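Local coordinates for cupin 2 conserved barrel domain protein (Leptotrichia buccalis, PDB 3RNS) that is of unknown function but belongs to the cupin superfamily, folding into two beta-barrel-like halves in a single chain, at residues M4-N16 / K191-P204. Residues are numbered along the deposited sequence; the frame is centred on the assembly and turned at random.
Sequences MVKIEVAKPINFN and KPFIVKKGESAVLP
One face of the F193 ring is covered by the backbone of A10 and K11, with A10 O 3.6 Å from the ring plane and offset toward the rim. The ring reaches this spot because its CG lies between the backbone N and the carbonyl carbon (chi1 54°). P12 adds its CD, 3.9 Å from F193 CD2. A10 O also accepts a hydrogen bond from K191 NZ at 2.8 Å; the lysine chain bends at chi3 to bring its amine there. A leucine in place of F193 removes the flat ring and would probably leave a gap beside the A10 carbonyl and P12 CD.

V202 is shared by three aliphatic residues. Its CG1 meets V5 CG1 tip to tip and packs 3.9 Å from V9 CG1, while CG2 touches the CG1 and CD1 of I7. The backbone is tied alongside: A10 N donates to V202 O at 2.9 Å. Water 1 donates to E8 O and K11 O and accepts from V202 N, bridging the two segments.

I13 and S200 form an antiparallel hydrogen-bonded pair: I13 N donates to S200 O and S200 N to I13 O, each at 2.8 Å. Next to it, S200 CB stands over the face of the F15 ring, 4.0 Å from the centroid, a CH-pi contact. S200 OG bonds to T178 OG1 and water 2, which also links F15 N to G198 O.

The contact places the short strand 13-14 at the edge of a six-stranded antiparallel sheet, beside strand 199-203. Strand 174-180 flanks 199-203 on its other side, and L176 touches V202. Strand 26-33, from the other six-stranded sheet, brings I31 against I7 and F15 and L32 against V202. M4 and K6 bond by backbone to N33 and I31 of that strand. Segment 4-16 thus runs between the two cupin-like halves and adds an edge strand to the second.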
loop_
_atom_site.group_PDB
_atom_site.type_symbol
_atom_site.label_atom_id
_atom_site.label_comp_id
_atom_site.label_asym_id
_atom_site.label_seq_id
_atom_site.Cartn_x
_atom_site.Cartn_y
_atom_site.Cartn_z
HETATM N N MSE A 4 -0.826 -1.139 -17.712
HETATM C CA MSE A 4 -1.127 -0.181 -16.624
HETATM C C MSE A 4 -1.488 -0.822 -15.274
HETATM O O MSE A 4 -1.217 -0.229 -14.244
HETATM C CB MSE A 4 -2.326 0.674 -16.973
HETATM C CG MSE A 4 -2.105 2.117 -16.717
HETATM SE SE MSE A 4 -1.952 3.013 -18.429
HETATM C CE MSE A 4 -3.854 3.470 -18.687
ATOM N N VAL A 5 -2.198 -1.953 -15.324
ATOM C CA VAL A 5 -2.383 -2.835 -14.185
ATOM C C VAL A 5 -1.732 -4.156 -14.547
ATOM O O VAL A 5 -2.125 -4.810 -15.510
ATOM C CB VAL A 5 -3.884 -3.089 -13.831
ATOM C CG1 VAL A 5 -3.989 -3.919 -12.502
ATOM C CG2 VAL A 5 -4.608 -1.777 -13.709
ATOM N N LYS A 6 -0.734 -4.549 -13.775
ATOM C CA LYS A 6 0.082 -5.696 -14.164
ATOM C C LYS A 6 -0.236 -6.925 -13.327
ATOM O O LYS A 6 0.431 -7.943 -13.469
ATOM C CB LYS A 6 1.557 -5.309 -14.124
ATOM C CG LYS A 6 1.812 -3.847 -14.726
ATOM C CD LYS A 6 3.110 -3.609 -15.550
ATOM C CE LYS A 6 4.103 -4.811 -15.521
ATOM N NZ LYS A 6 5.514 -4.490 -15.905
ATOM N N ILE A 7 -1.240 -6.818 -12.450
ATOM C CA ILE A 7 -1.789 -7.965 -11.729
ATOM C C ILE A 7 -3.276 -8.056 -12.045
ATOM O O ILE A 7 -3.850 -7.101 -12.552
ATOM C CB ILE A 7 -1.529 -7.876 -10.196
ATOM C CG1 ILE A 7 -2.170 -6.631 -9.546
ATOM C CG2 ILE A 7 -0.026 -7.875 -9.913
ATOM C CD1 ILE A 7 -1.850 -6.515 -8.001
ATOM N N GLU A 8 -3.885 -9.193 -11.756
ATOM C CA GLU A 8 -5.323 -9.380 -11.901
ATOM C C GLU A 8 -6.137 -8.441 -10.989
ATOM O O GLU A 8 -5.774 -8.256 -9.825
ATOM C CB GLU A 8 -5.683 -10.833 -11.575
ATOM C CG GLU A 8 -5.766 -11.732 -12.820
ATOM C CD GLU A 8 -6.316 -13.107 -12.471
ATOM O OE1 GLU A 8 -7.346 -13.537 -13.061
ATOM O OE2 GLU A 8 -5.720 -13.732 -11.565
ATOM N N VAL A 9 -7.213 -7.861 -11.525
ATOM C CA VAL A 9 -8.126 -7.027 -10.785
ATOM C C VAL A 9 -9.245 -7.820 -10.104
ATOM O O VAL A 9 -9.507 -8.962 -10.446
ATOM C CB VAL A 9 -8.682 -5.906 -11.683
ATOM C CG1 VAL A 9 -7.511 -5.220 -12.349
ATOM C CG2 VAL A 9 -9.716 -6.437 -12.761
ATOM N N ALA A 10 -9.855 -7.204 -9.084
ATOM C CA ALA A 10 -11.061 -7.699 -8.437
ATOM C C ALA A 10 -10.824 -9.087 -7.849
ATOM O O ALA A 10 -11.710 -9.944 -7.915
ATOM C CB ALA A 10 -12.250 -7.707 -9.428
ATOM N N LYS A 11 -9.635 -9.282 -7.279
ATOM C CA LYS A 11 -9.200 -10.569 -6.758
ATOM C C LYS A 11 -8.236 -10.347 -5.572
ATOM O O LYS A 11 -7.337 -9.507 -5.670
ATOM C CB LYS A 11 -8.488 -11.322 -7.884
ATOM C CG LYS A 11 -7.675 -12.536 -7.473
ATOM C CD LYS A 11 -7.041 -13.257 -8.674
ATOM C CE LYS A 11 -7.996 -14.291 -9.313
ATOM N NZ LYS A 11 -9.080 -13.735 -10.237
ATOM N N PRO A 12 -8.413 -11.085 -4.461
ATOM C CA PRO A 12 -7.467 -10.945 -3.327
ATOM C C PRO A 12 -6.134 -11.573 -3.689
ATOM O O PRO A 12 -6.129 -12.625 -4.275
ATOM C CB PRO A 12 -8.131 -11.718 -2.202
ATOM C CG PRO A 12 -8.988 -12.698 -2.884
ATOM C CD PRO A 12 -9.510 -12.004 -4.135
ATOM N N ILE A 13 -5.047 -10.875 -3.385
ATOM C CA ILE A 13 -3.693 -11.311 -3.642
ATOM C C ILE A 13 -2.868 -11.085 -2.397
ATOM O O ILE A 13 -2.914 -9.999 -1.806
ATOM C CB ILE A 13 -3.021 -10.474 -4.802
ATOM C CG1 ILE A 13 -3.854 -10.594 -6.087
ATOM C CG2 ILE A 13 -1.546 -10.979 -5.050
ATOM C CD1 ILE A 13 -3.717 -9.410 -7.063
ATOM N N ASN A 14 -2.119 -12.102 -2.003
ATOM C CA ASN A 14 -1.208 -11.985 -0.896
ATOM C C ASN A 14 0.209 -11.580 -1.376
ATOM O O ASN A 14 0.935 -12.415 -1.880
ATOM C CB ASN A 14 -1.191 -13.301 -0.140
ATOM C CG ASN A 14 -0.228 -13.327 1.013
ATOM O OD1 ASN A 14 0.421 -12.351 1.357
ATOM N ND2 ASN A 14 -0.070 -14.526 1.587
ATOM N N PHE A 15 0.596 -10.313 -1.173
ATOM C CA PHE A 15 1.910 -9.825 -1.685
ATOM C C PHE A 15 3.058 -10.539 -1.032
ATOM O O PHE A 15 4.079 -10.760 -1.665
ATOM C CB PHE A 15 2.059 -8.298 -1.516
ATOM C CG PHE A 15 1.165 -7.506 -2.428
ATOM C CD1 PHE A 15 0.552 -8.101 -3.515
ATOM C CD2 PHE A 15 0.943 -6.163 -2.210
ATOM C CE1 PHE A 15 -0.219 -7.353 -4.399
ATOM C CE2 PHE A 15 0.176 -5.427 -3.074
ATOM C CZ PHE A 15 -0.413 -6.007 -4.162
ATOM N N ASN A 16 2.873 -10.948 0.225
ATOM C CA ASN A 16 3.893 -11.736 0.862
ATOM C C ASN A 16 4.250 -13.051 0.088
ATOM O O ASN A 16 5.401 -13.489 0.040
ATOM C CB ASN A 16 3.527 -12.014 2.341
ATOM C CG ASN A 16 4.692 -11.713 3.250
ATOM O OD1 ASN A 16 5.871 -12.079 2.956
ATOM N ND2 ASN A 16 4.410 -10.909 4.292
ATOM N N LYS A 191 -19.673 -8.143 -8.180
ATOM C CA LYS A 191 -19.024 -9.369 -7.743
ATOM C C LYS A 191 -18.269 -9.266 -6.398
ATOM O O LYS A 191 -17.371 -8.476 -6.291
ATOM C CB LYS A 191 -18.040 -9.801 -8.765
ATOM C CG LYS A 191 -17.416 -11.086 -8.399
ATOM C CD LYS A 191 -16.210 -11.255 -9.206
ATOM C CE LYS A 191 -15.015 -10.632 -8.552
ATOM N NZ LYS A 191 -13.892 -10.793 -9.485
ATOM N N PRO A 192 -18.617 -10.116 -5.408
ATOM C CA PRO A 192 -18.050 -10.118 -4.048
ATOM C C PRO A 192 -16.772 -10.947 -3.867
ATOM O O PRO A 192 -16.568 -11.952 -4.541
ATOM C CB PRO A 192 -19.170 -10.721 -3.203
ATOM C CG PRO A 192 -20.071 -11.425 -4.172
ATOM C CD PRO A 192 -19.592 -11.207 -5.561
ATOM N N PHE A 193 -15.889 -10.482 -2.996
ATOM C CA PHE A 193 -14.706 -11.232 -2.645
ATOM C C PHE A 193 -14.200 -10.655 -1.341
ATOM O O PHE A 193 -14.415 -9.454 -1.020
ATOM C CB PHE A 193 -13.642 -11.194 -3.764
ATOM C CG PHE A 193 -13.256 -9.805 -4.205
ATOM C CD1 PHE A 193 -13.990 -9.136 -5.139
ATOM C CD2 PHE A 193 -12.142 -9.205 -3.692
ATOM C CE1 PHE A 193 -13.641 -7.855 -5.535
ATOM C CE2 PHE A 193 -11.756 -7.949 -4.097
ATOM C CZ PHE A 193 -12.532 -7.254 -5.005
ATOM N N ILE A 194 -13.629 -11.541 -0.548
ATOM C CA ILE A 194 -13.124 -11.191 0.736
ATOM C C ILE A 194 -11.644 -10.903 0.584
ATOM O O ILE A 194 -10.900 -11.688 -0.054
ATOM C CB ILE A 194 -13.213 -12.365 1.732
ATOM C CG1 ILE A 194 -14.644 -12.864 1.858
ATOM C CG2 ILE A 194 -12.568 -11.956 3.061
ATOM C CD1 ILE A 194 -15.590 -11.851 2.184
ATOM N N VAL A 195 -11.197 -9.825 1.206
ATOM C CA VAL A 195 -9.775 -9.497 1.323
ATOM C C VAL A 195 -9.416 -9.544 2.808
ATOM O O VAL A 195 -10.003 -8.828 3.617
ATOM C CB VAL A 195 -9.485 -8.132 0.718
ATOM C CG1 VAL A 195 -7.971 -7.811 0.751
ATOM C CG2 VAL A 195 -10.003 -8.116 -0.710
ATOM N N LYS A 196 -8.527 -10.469 3.161
ATOM C CA LYS A 196 -8.130 -10.690 4.517
ATOM C C LYS A 196 -6.921 -9.880 4.894
ATOM O O LYS A 196 -6.259 -9.274 4.037
ATOM C CB LYS A 196 -7.809 -12.140 4.715
ATOM C CG LYS A 196 -8.985 -13.047 4.402
ATOM C CD LYS A 196 -8.525 -14.501 4.598
ATOM C CE LYS A 196 -9.663 -15.503 4.411
ATOM N NZ LYS A 196 -10.974 -15.013 4.960
ATOM N N LYS A 197 -6.635 -9.832 6.188
ATOM C CA LYS A 197 -5.471 -9.079 6.651
ATOM C C LYS A 197 -4.228 -9.587 5.907
ATOM O O LYS A 197 -3.992 -10.777 5.874
ATOM C CB LYS A 197 -5.273 -9.255 8.166
ATOM C CG LYS A 197 -4.025 -8.609 8.671
ATOM C CD LYS A 197 -3.775 -8.982 10.115
ATOM C CE LYS A 197 -2.453 -8.364 10.578
ATOM N NZ LYS A 197 -2.342 -8.514 12.061
ATOM N N GLY A 198 -3.406 -8.668 5.401
ATOM C CA GLY A 198 -2.205 -9.021 4.647
ATOM C C GLY A 198 -2.469 -9.187 3.161
ATOM O O GLY A 198 -1.547 -9.323 2.390
ATOM N N GLU A 199 -3.720 -9.140 2.728
ATOM C CA GLU A 199 -4.025 -9.268 1.290
ATOM C C GLU A 199 -4.389 -7.928 0.711
ATOM O O GLU A 199 -4.762 -6.970 1.442
ATOM C CB GLU A 199 -5.154 -10.252 1.075
ATOM C CG GLU A 199 -4.860 -11.711 1.610
ATOM C CD GLU A 199 -6.078 -12.661 1.430
ATOM O OE1 GLU A 199 -7.264 -12.173 1.362
ATOM O OE2 GLU A 199 -5.884 -13.894 1.391
ATOM N N SER A 200 -4.289 -7.859 -0.604
ATOM C CA SER A 200 -4.595 -6.669 -1.362
ATOM C C SER A 200 -5.447 -6.997 -2.561
ATOM O O SER A 200 -5.560 -8.143 -2.987
ATOM C CB SER A 200 -3.290 -6.029 -1.835
ATOM O OG SER A 200 -2.349 -5.828 -0.770
ATOM N N ALA A 201 -6.030 -5.979 -3.155
ATOM C CA ALA A 201 -6.777 -6.132 -4.404
ATOM C C ALA A 201 -6.790 -4.829 -5.182
ATOM O O ALA A 201 -6.729 -3.719 -4.613
ATOM C CB ALA A 201 -8.279 -6.611 -4.110
ATOM N N VAL A 202 -6.972 -4.947 -6.484
ATOM C CA VAL A 202 -7.139 -3.780 -7.331
ATOM C C VAL A 202 -8.612 -3.590 -7.685
ATOM O O VAL A 202 -9.278 -4.523 -8.134
ATOM C CB VAL A 202 -6.279 -3.866 -8.627
ATOM C CG1 VAL A 202 -6.562 -2.660 -9.565
ATOM C CG2 VAL A 202 -4.816 -3.899 -8.251
ATOM N N LEU A 203 -9.115 -2.373 -7.480
ATOM C CA LEU A 203 -10.452 -1.991 -7.871
ATOM C C LEU A 203 -10.225 -1.109 -9.069
ATOM O O LEU A 203 -9.734 0.017 -8.911
ATOM C CB LEU A 203 -11.183 -1.229 -6.742
ATOM C CG LEU A 203 -11.021 -1.748 -5.304
ATOM C CD1 LEU A 203 -11.722 -0.805 -4.276
ATOM C CD2 LEU A 203 -11.569 -3.149 -5.244
ATOM N N PRO A 204 -10.585 -1.594 -10.265
ATOM C CA PRO A 204 -10.267 -0.877 -11.501
ATOM C C PRO A 204 -11.058 0.401 -11.776
ATOM O O PRO A 204 -12.220 0.555 -11.350
ATOM C CB PRO A 204 -10.525 -1.913 -12.587
ATOM C CG PRO A 204 -11.599 -2.773 -12.002
ATOM C CD PRO A 204 -11.345 -2.821 -10.522
HETATM O O HOH W 1 -6.865 -7.685 -7.534
HETATM O O HOH W 2 -0.898 -7.970 0.285
#